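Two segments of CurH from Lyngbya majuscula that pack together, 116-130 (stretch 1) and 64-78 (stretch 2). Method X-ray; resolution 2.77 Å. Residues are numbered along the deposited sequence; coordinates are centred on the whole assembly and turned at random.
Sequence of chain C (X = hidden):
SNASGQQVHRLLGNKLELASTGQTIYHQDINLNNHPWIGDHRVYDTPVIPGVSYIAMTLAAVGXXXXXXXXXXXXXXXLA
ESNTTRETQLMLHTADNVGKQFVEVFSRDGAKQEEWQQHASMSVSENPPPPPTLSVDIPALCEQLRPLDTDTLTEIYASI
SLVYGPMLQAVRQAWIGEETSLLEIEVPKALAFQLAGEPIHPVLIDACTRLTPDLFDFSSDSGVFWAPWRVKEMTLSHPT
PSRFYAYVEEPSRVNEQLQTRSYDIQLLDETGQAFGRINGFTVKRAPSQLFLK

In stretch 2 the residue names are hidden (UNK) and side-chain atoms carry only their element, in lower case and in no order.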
# COMPACT_ATOMS: atom_id res chain seq x y z
N TRP C 116 -6.24 -11.76 -9.11
CA TRP C 116 -6.75 -10.40 -9.22
C TRP C 116 -7.42 -10.17 -10.58
O TRP C 116 -6.89 -10.56 -11.61
CB TRP C 116 -5.62 -9.39 -9.04
CG TRP C 116 -5.05 -9.26 -7.65
CD1 TRP C 116 -3.86 -9.78 -7.21
CD2 TRP C 116 -5.61 -8.54 -6.54
NE1 TRP C 116 -3.65 -9.44 -5.89
CE2 TRP C 116 -4.71 -8.68 -5.45
CE3 TRP C 116 -6.78 -7.79 -6.35
CZ2 TRP C 116 -4.94 -8.09 -4.20
CZ3 TRP C 116 -7.01 -7.21 -5.10
CH2 TRP C 116 -6.10 -7.37 -4.04
N GLN C 117 -8.59 -9.53 -10.54
CA GLN C 117 -9.36 -9.21 -11.73
C GLN C 117 -9.40 -7.70 -11.87
O GLN C 117 -9.65 -7.00 -10.89
CB GLN C 117 -10.79 -9.73 -11.59
CG GLN C 117 -10.92 -11.24 -11.37
CD GLN C 117 -12.37 -11.71 -11.32
OE1 GLN C 117 -13.23 -11.23 -12.07
NE2 GLN C 117 -12.65 -12.67 -10.45
N GLN C 118 -9.16 -7.19 -13.07
CA GLN C 118 -9.23 -5.76 -13.30
C GLN C 118 -10.63 -5.34 -13.72
O GLN C 118 -11.29 -6.03 -14.50
CB GLN C 118 -8.18 -5.32 -14.32
CG GLN C 118 -7.76 -3.85 -14.17
CD GLN C 118 -6.90 -3.34 -15.31
OE1 GLN C 118 -6.10 -4.10 -15.88
NE2 GLN C 118 -7.04 -2.06 -15.65
N HIS C 119 -11.09 -4.21 -13.20
CA HIS C 119 -12.42 -3.73 -13.51
C HIS C 119 -12.40 -2.43 -14.31
O HIS C 119 -13.31 -2.17 -15.11
CB HIS C 119 -13.23 -3.59 -12.23
CG HIS C 119 -13.30 -4.86 -11.43
ND1 HIS C 119 -14.00 -5.96 -11.85
CD2 HIS C 119 -12.72 -5.20 -10.26
CE1 HIS C 119 -13.87 -6.93 -10.97
NE2 HIS C 119 -13.10 -6.49 -9.99
N ALA C 120 -11.36 -1.63 -14.11
CA ALA C 120 -11.27 -0.33 -14.75
C ALA C 120 -9.85 0.21 -14.92
O ALA C 120 -8.95 -0.12 -14.15
CB ALA C 120 -12.12 0.69 -13.99
N SER C 121 -9.67 1.02 -15.96
CA SER C 121 -8.45 1.80 -16.15
C SER C 121 -8.83 3.18 -16.68
O SER C 121 -9.84 3.31 -17.39
CB SER C 121 -7.52 1.12 -17.15
OG SER C 121 -8.18 0.87 -18.37
N MSE C 122 -8.04 4.19 -16.35
CA MSE C 122 -8.24 5.54 -16.88
C MSE C 122 -7.05 6.43 -16.56
O MSE C 122 -6.16 6.04 -15.80
CB MSE C 122 -9.52 6.17 -16.34
CG MSE C 122 -9.48 6.50 -14.86
SE MSE C 122 -11.20 6.22 -13.98
CE MSE C 122 -11.32 4.28 -14.16
N SER C 123 -7.04 7.62 -17.14
CA SER C 123 -6.03 8.63 -16.85
C SER C 123 -6.69 9.88 -16.33
O SER C 123 -7.69 10.35 -16.89
CB SER C 123 -5.21 8.97 -18.10
OG SER C 123 -4.14 8.05 -18.29
N VAL C 124 -6.14 10.41 -15.24
CA VAL C 124 -6.47 11.74 -14.79
C VAL C 124 -5.70 12.70 -15.70
O VAL C 124 -4.48 12.57 -15.83
CB VAL C 124 -6.05 11.93 -13.32
CG1 VAL C 124 -6.48 13.30 -12.79
CG2 VAL C 124 -6.66 10.83 -12.48
N SER C 125 -6.40 13.62 -16.35
CA SER C 125 -5.76 14.61 -17.20
C SER C 125 -4.84 15.53 -16.38
O SER C 125 -5.12 15.80 -15.21
CB SER C 125 -6.82 15.44 -17.93
OG SER C 125 -6.24 16.29 -18.91
N GLU C 126 -3.73 15.98 -16.97
CA GLU C 126 -2.85 16.94 -16.28
C GLU C 126 -3.44 18.34 -16.36
O GLU C 126 -2.96 19.27 -15.70
CB GLU C 126 -1.43 16.92 -16.85
CG GLU C 126 -1.24 17.62 -18.20
CD GLU C 126 -1.53 16.72 -19.39
OE1 GLU C 126 -1.77 15.50 -19.18
OE2 GLU C 126 -1.52 17.22 -20.54
N ASN C 127 -4.49 18.48 -17.18
CA ASN C 127 -5.14 19.76 -17.39
C ASN C 127 -6.53 19.82 -16.80
O ASN C 127 -7.42 19.10 -17.25
CB ASN C 127 -5.21 20.10 -18.88
CG ASN C 127 -3.96 20.75 -19.37
OD1 ASN C 127 -3.65 21.89 -19.00
ND2 ASN C 127 -3.21 20.05 -20.23
N PRO C 128 -6.72 20.69 -15.80
CA PRO C 128 -8.06 21.05 -15.35
C PRO C 128 -8.93 21.37 -16.56
O PRO C 128 -8.47 22.06 -17.47
CB PRO C 128 -7.82 22.32 -14.52
CG PRO C 128 -6.36 22.70 -14.76
CD PRO C 128 -5.69 21.40 -15.03
N PRO C 129 -10.17 20.87 -16.59
CA PRO C 129 -11.02 21.23 -17.71
C PRO C 129 -11.16 22.74 -17.81
O PRO C 129 -11.02 23.43 -16.79
CB PRO C 129 -12.38 20.60 -17.36
CG PRO C 129 -12.30 20.28 -15.90
CD PRO C 129 -10.87 20.00 -15.63
N PRO C 130 -11.40 23.25 -19.03
CA PRO C 130 -11.72 24.67 -19.15
C PRO C 130 -13.08 24.94 -18.52
O PRO C 130 -13.96 24.08 -18.59
CB PRO C 130 -11.73 24.91 -20.67
CG PRO C 130 -11.95 23.56 -21.28
CD PRO C 130 -11.37 22.56 -20.34
N UNK C 64 -12.04 17.75 -7.32
CA UNK C 64 -12.49 18.53 -8.47
C UNK C 64 -12.10 19.99 -8.28
O UNK C 64 -11.90 20.41 -7.15
c UNK C 64 -14.81 18.81 -7.44
c UNK C 64 -14.02 18.42 -8.70
c UNK C 64 -14.37 17.02 -9.15
N UNK C 65 -11.98 20.77 -9.38
CA UNK C 65 -12.21 20.38 -10.78
C UNK C 65 -11.15 19.41 -11.30
O UNK C 65 -9.98 19.50 -10.92
c UNK C 65 -12.14 21.71 -11.54
c UNK C 65 -11.54 22.17 -9.27
c UNK C 65 -12.15 22.79 -10.49
N UNK C 66 -11.59 18.49 -12.15
CA UNK C 66 -10.74 17.44 -12.69
C UNK C 66 -11.33 16.94 -13.98
O UNK C 66 -12.52 17.13 -14.26
c UNK C 66 -10.60 16.29 -11.71
N UNK C 67 -10.49 16.28 -14.77
CA UNK C 67 -10.88 15.68 -16.03
C UNK C 67 -10.30 14.28 -16.10
O UNK C 67 -9.13 14.07 -15.77
c UNK C 67 -10.38 16.52 -17.18
N UNK C 68 -11.12 13.32 -16.49
CA UNK C 68 -10.67 11.92 -16.56
C UNK C 68 -10.84 11.41 -17.97
O UNK C 68 -11.93 11.52 -18.54
c UNK C 68 -10.71 9.68 -15.47
c UNK C 68 -11.45 11.66 -14.18
c UNK C 68 -11.41 11.02 -15.57
N UNK C 69 -9.78 10.87 -18.54
CA UNK C 69 -9.81 10.48 -19.94
C UNK C 69 -9.40 9.03 -20.19
O UNK C 69 -8.79 8.39 -19.33
c UNK C 69 -9.01 11.46 -20.81
o UNK C 69 -5.97 13.24 -21.28
c UNK C 69 -7.15 13.17 -20.87
o UNK C 69 -7.94 14.15 -20.95
c UNK C 69 -7.65 11.86 -20.27
N UNK C 70 -9.75 8.53 -21.38
CA UNK C 70 -9.49 7.14 -21.80
C UNK C 70 -9.90 6.11 -20.74
O UNK C 70 -9.08 5.33 -20.25
c UNK C 70 -8.03 6.94 -22.21
o UNK C 70 -7.21 9.08 -22.89
o UNK C 70 -7.61 7.57 -24.45
c UNK C 70 -7.58 7.94 -23.26
N UNK C 71 -11.18 6.15 -20.39
CA UNK C 71 -11.74 5.28 -19.37
C UNK C 71 -12.19 3.99 -20.03
O UNK C 71 -12.91 4.02 -21.03
c UNK C 71 -12.94 5.93 -18.65
c UNK C 71 -12.53 7.27 -18.02
c UNK C 71 -13.51 4.98 -17.58
c UNK C 71 -13.68 8.24 -17.79
N UNK C 72 -11.74 2.86 -19.49
CA UNK C 72 -12.20 1.54 -19.94
C UNK C 72 -12.69 0.67 -18.80
O UNK C 72 -12.11 0.66 -17.69
c UNK C 72 -11.10 0.79 -20.70
n UNK C 72 -10.69 1.31 -23.02
c UNK C 72 -10.44 1.64 -21.76
o UNK C 72 -9.70 2.58 -21.44
N UNK C 73 -13.75 -0.07 -19.06
CA UNK C 73 -14.24 -1.06 -18.11
C UNK C 73 -14.00 -2.45 -18.67
O UNK C 73 -14.37 -2.75 -19.81
c UNK C 73 -16.82 3.26 -17.30
c UNK C 73 -16.10 0.57 -17.62
c UNK C 73 -15.57 1.33 -16.57
c UNK C 73 -16.99 1.18 -18.50
c UNK C 73 -15.72 -0.86 -17.79
c UNK C 73 -15.92 2.66 -16.42
c UNK C 73 -17.35 2.52 -18.35
N UNK C 74 -13.37 -3.28 -17.85
CA UNK C 74 -13.12 -4.67 -18.19
C UNK C 74 -14.24 -5.52 -17.58
O UNK C 74 -15.42 -5.23 -17.78
c UNK C 74 -10.56 -4.32 -18.37
o UNK C 74 -10.18 -2.63 -16.70
c UNK C 74 -11.72 -5.08 -17.71
n UNK C 74 -10.52 -1.92 -18.79
c UNK C 74 -10.41 -2.88 -17.88
N UNK C 75 -13.88 -6.56 -16.82
CA UNK C 75 -14.91 -7.37 -16.18
C UNK C 75 -15.55 -6.63 -15.00
O UNK C 75 -14.88 -5.87 -14.30
o UNK C 75 -13.17 -11.24 -15.86
c UNK C 75 -14.41 -8.76 -15.79
c UNK C 75 -12.40 -10.29 -15.60
n UNK C 75 -11.09 -10.46 -15.44
c UNK C 75 -12.93 -8.87 -15.47
N UNK C 76 -16.87 -6.81 -14.82
CA UNK C 76 -17.58 -6.20 -13.69
C UNK C 76 -17.20 -6.79 -12.33
O UNK C 76 -16.83 -7.96 -12.24
c UNK C 76 -19.05 -6.52 -13.99
c UNK C 76 -17.77 -7.55 -15.72
c UNK C 76 -19.02 -7.67 -14.92
N UNK C 77 -17.27 -5.95 -11.29
CA UNK C 77 -17.21 -6.42 -9.92
C UNK C 77 -18.64 -6.76 -9.50
O UNK C 77 -19.47 -5.86 -9.34
c UNK C 77 -16.62 -5.34 -9.01
c UNK C 77 -17.06 -6.05 -6.61
c UNK C 77 -15.11 -4.63 -7.15
c UNK C 77 -16.01 -5.73 -7.66
N UNK C 78 -18.93 -8.05 -9.35
CA UNK C 78 -20.26 -8.49 -8.92
C UNK C 78 -20.21 -9.25 -7.59
O UNK C 78 -19.16 -9.77 -7.19
c UNK C 78 -19.98 -13.00 -10.11
c UNK C 78 -20.25 -10.59 -10.37
c UNK C 78 -19.22 -10.60 -11.30
c UNK C 78 -20.63 -11.81 -9.78
c UNK C 78 -18.95 -12.99 -11.05
c UNK C 78 -20.96 -9.32 -10.01
c UNK C 78 -18.57 -11.78 -11.64

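Position 64 carries three carbons, one bearing the other two, and none reaches stretch 1: a beta-branched V64. At 65 three carbons close a ring onto the backbone N, which makes P65, preceded by a cis peptide bond and only skirting P129.

Position 66 has a single carbon, pointing away from stretch 1, so it is A66; its backbone C still lies 3.5 Å from CD of P129. Position 67 also has one carbon, now directed toward stretch 1, 3.8 Å from CB of S125 and 3.8 Å from CD of P129. This is A67, whose O accepts a hydrogen bond from N of S125 at 2.8 Å.

Position 68 has three carbons, forked at the first, one of them 3.5 Å from CG of M122, a selenomethionine: V68, paired with V124 on one face of the sheet. At 69 three carbons end in two oxygens, one 3.4 Å from OG of S125, a weak bond at best; this is E69. Its N gives a hydrogen bond to O of S123 (2.7 Å) and its O takes one from N of S123 (2.9 Å).

Position 70 has two carbons, the second with two oxygens, hence D70. Here the chain turns a corner with positive phi and psi, and the side chain stays clear of stretch 1, although the backbone O receives a CA-H contact from M122 (CA to O, 3.5 Å). Position 71 has four carbons forked at the first, one arm two carbons long, with one carbon 3.6 Å from CB of M122: I71.

At 72 two carbons lead to one oxygen and one nitrogen, and CB lies 3.7 Å from OG of S121, giving N72. Its N donates to O of S121 at 2.9 Å, and N of S121 to its O at 3.0 Å. At 73 one carbon carries a six-carbon ring, whose edge lies near CB of A120, so this is F73; its CD1 is 4.4 Å from that CB.

Position 74 shows three carbons ending in oxygen and nitrogen, the oxygen 3.0 Å from N of A120 at too poor an angle for a hydrogen bond: Q74, whose N donates one to O of H119 at 3.0 Å. The same atoms recur at 75, a carbon 3.4 Å from O of Q118: Q75, whose O takes a 2.6 Å hydrogen bond from ND1 of H119.

The three-carbon ring on N at 76 is P76, directed away. At 77 four carbons fork at the second, and CB sits 3.8 Å from the H119 ring centroid, over one face: L77. One carbon plus a six-carbon ring at 78 is F78, beyond contact range.

The rule is an antiparallel ladder whose backbone hydrogen bonds set the register: reciprocal pairs at S123-E69 and S121-N72, single bonds from S125 to A67 and Q74 to H119. A one-residue bulge carries it past the corner at D70, where M122 bridges V68 and I71. V124, V68, A120 and F73 share one face, S123, E69, S121 and N72 the other. H119 uses its ring twice, edge to Q75, face to L77.

Stretch 2 64-78: VPAAVEDINFQQPLF
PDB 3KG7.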